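Local structure of tumor necrosis factor receptor superfamily member 16 (Rattus norvegicus, 4F44) at residues D23-L28 with E37-F42. The protein acts as a low-affinity neurotrophin receptor, whose intracellular death domain probably passes the signal on through protein-protein contacts. Numbering follows the deposited sequence.
Sequences DTWRHL and EHIDSF
Two helices of the death-domain helical bundle, 24-31 and 36-42, pack with opposed but clearly inclined directions, their short segments at 143° and their axes 10.4 Å apart at closest approach. I39 points toward helix 24-31, a branched apolar residue suited to a buried seam. Its CG2, anti to the backbone N, lies 3.6 Å from W25 CZ3 and also sits over the centre of one face of the R26 guanidinium, 3.5 Å from R26 CZ. The far end of the wide W25 indole reaches across, with CH2 3.6 Å from I39 O at the ring edge and CZ3 against F42 CB. The same indole packs on A46 of the second subunit. R26 suits the partly exposed border, since its methylenes are apolar and its end is charged; CG lies over one face of the W25 ring. Replacing R26 with a leucine would probably leave the D40 carboxylate without its charged mate and I39 CG2 without the flat guanidinium over it. The R26 side chain bends at chi3 (61°), which turns its guanidinium toward D40. R26 NH2 donates to D40 OD1 at 2.6 Å, a hydrogen bond within a salt bridge; OD1 lies near the guanidinium plane, whereas NH2 comes from 50° out of the carboxylate plane.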
# COMPACT_ATOMS: atom_id res chain seq x y z
N ASP A 23 -9.38 -8.87 -1.91
CA ASP A 23 -8.91 -10.14 -1.36
C ASP A 23 -7.76 -10.78 -2.15
O ASP A 23 -7.24 -11.83 -1.77
CB ASP A 23 -10.08 -11.12 -1.36
CG ASP A 23 -10.79 -11.18 -0.02
OD1 ASP A 23 -10.49 -10.36 0.88
OD2 ASP A 23 -11.64 -12.08 0.14
N THR A 24 -7.38 -10.17 -3.27
CA THR A 24 -6.59 -10.89 -4.26
C THR A 24 -5.19 -11.19 -3.78
O THR A 24 -4.70 -12.29 -4.01
CB THR A 24 -6.58 -10.19 -5.63
OG1 THR A 24 -7.93 -10.16 -6.13
CG2 THR A 24 -5.71 -10.98 -6.60
N TRP A 25 -4.59 -10.26 -3.03
CA TRP A 25 -3.28 -10.49 -2.44
C TRP A 25 -3.29 -11.68 -1.48
O TRP A 25 -2.27 -12.36 -1.32
CB TRP A 25 -2.73 -9.24 -1.75
CG TRP A 25 -3.42 -8.88 -0.45
CD1 TRP A 25 -4.55 -8.13 -0.31
CD2 TRP A 25 -3.04 -9.29 0.87
NE1 TRP A 25 -4.90 -8.04 1.02
CE2 TRP A 25 -3.99 -8.73 1.77
CE3 TRP A 25 -1.99 -10.06 1.39
CZ2 TRP A 25 -3.93 -8.94 3.16
CZ3 TRP A 25 -1.93 -10.27 2.79
CH2 TRP A 25 -2.90 -9.70 3.65
N ARG A 26 -4.43 -11.95 -0.84
CA ARG A 26 -4.51 -13.10 0.06
C ARG A 26 -4.48 -14.38 -0.74
O ARG A 26 -3.78 -15.32 -0.39
CB ARG A 26 -5.77 -13.04 0.94
CG ARG A 26 -5.92 -11.76 1.80
CD ARG A 26 -7.07 -11.90 2.80
NE ARG A 26 -6.81 -13.03 3.70
CZ ARG A 26 -6.43 -12.91 4.98
NH1 ARG A 26 -6.32 -11.71 5.56
NH2 ARG A 26 -6.20 -13.99 5.69
N HIS A 27 -5.21 -14.40 -1.84
CA HIS A 27 -5.26 -15.54 -2.72
C HIS A 27 -3.89 -15.77 -3.30
O HIS A 27 -3.40 -16.90 -3.31
CB HIS A 27 -6.29 -15.32 -3.83
CG HIS A 27 -7.69 -15.25 -3.32
ND1 HIS A 27 -8.27 -16.28 -2.61
CD2 HIS A 27 -8.61 -14.26 -3.37
CE1 HIS A 27 -9.50 -15.93 -2.25
NE2 HIS A 27 -9.73 -14.71 -2.71
N LEU A 28 -3.26 -14.69 -3.74
CA LEU A 28 -1.92 -14.76 -4.30
C LEU A 28 -0.92 -15.31 -3.28
O LEU A 28 -0.10 -16.17 -3.60
CB LEU A 28 -1.48 -13.39 -4.80
CG LEU A 28 -0.02 -13.35 -5.26
CD1 LEU A 28 0.16 -14.15 -6.54
CD2 LEU A 28 0.46 -11.91 -5.43
N GLU A 37 -2.58 -17.96 8.55
CA GLU A 37 -2.22 -17.13 9.72
C GLU A 37 -1.05 -16.22 9.41
O GLU A 37 -1.00 -15.07 9.86
CB GLU A 37 -1.93 -17.98 10.97
CG GLU A 37 -3.18 -18.63 11.61
CD GLU A 37 -3.78 -19.79 10.80
OE1 GLU A 37 -3.01 -20.51 10.09
OE2 GLU A 37 -5.02 -19.98 10.87
N HIS A 38 -0.10 -16.73 8.63
CA HIS A 38 0.97 -15.91 8.09
C HIS A 38 0.41 -14.77 7.22
O HIS A 38 0.90 -13.65 7.29
CB HIS A 38 1.95 -16.78 7.32
CG HIS A 38 3.29 -16.16 7.07
ND1 HIS A 38 4.38 -16.89 6.65
CD2 HIS A 38 3.72 -14.88 7.17
CE1 HIS A 38 5.41 -16.08 6.47
NE2 HIS A 38 5.04 -14.86 6.79
N ILE A 39 -0.63 -15.06 6.42
CA ILE A 39 -1.30 -14.02 5.62
C ILE A 39 -1.89 -12.98 6.55
O ILE A 39 -1.68 -11.77 6.37
CB ILE A 39 -2.47 -14.59 4.78
CG1 ILE A 39 -2.01 -15.73 3.86
CG2 ILE A 39 -3.11 -13.50 3.96
CD1 ILE A 39 -1.91 -15.34 2.42
N ASP A 40 -2.64 -13.45 7.55
CA ASP A 40 -3.26 -12.57 8.55
C ASP A 40 -2.29 -11.60 9.22
O ASP A 40 -2.63 -10.44 9.47
CB ASP A 40 -3.96 -13.40 9.61
CG ASP A 40 -5.25 -13.99 9.11
OD1 ASP A 40 -5.93 -13.38 8.24
OD2 ASP A 40 -5.61 -15.08 9.64
N SER A 41 -1.08 -12.07 9.47
CA SER A 41 -0.03 -11.24 10.05
C SER A 41 0.22 -9.99 9.22
O SER A 41 0.60 -8.94 9.76
CB SER A 41 1.27 -12.04 10.22
OG SER A 41 2.15 -11.89 9.10
N PHE A 42 0.06 -10.10 7.90
CA PHE A 42 0.33 -8.95 7.02
C PHE A 42 -0.76 -7.85 7.05
O PHE A 42 -0.48 -6.70 6.71
CB PHE A 42 0.64 -9.40 5.59
CG PHE A 42 2.02 -9.99 5.41
CD1 PHE A 42 3.14 -9.16 5.37
CD2 PHE A 42 2.21 -11.37 5.31
CE1 PHE A 42 4.41 -9.69 5.20
CE2 PHE A 42 3.48 -11.92 5.15
CZ PHE A 42 4.59 -11.09 5.10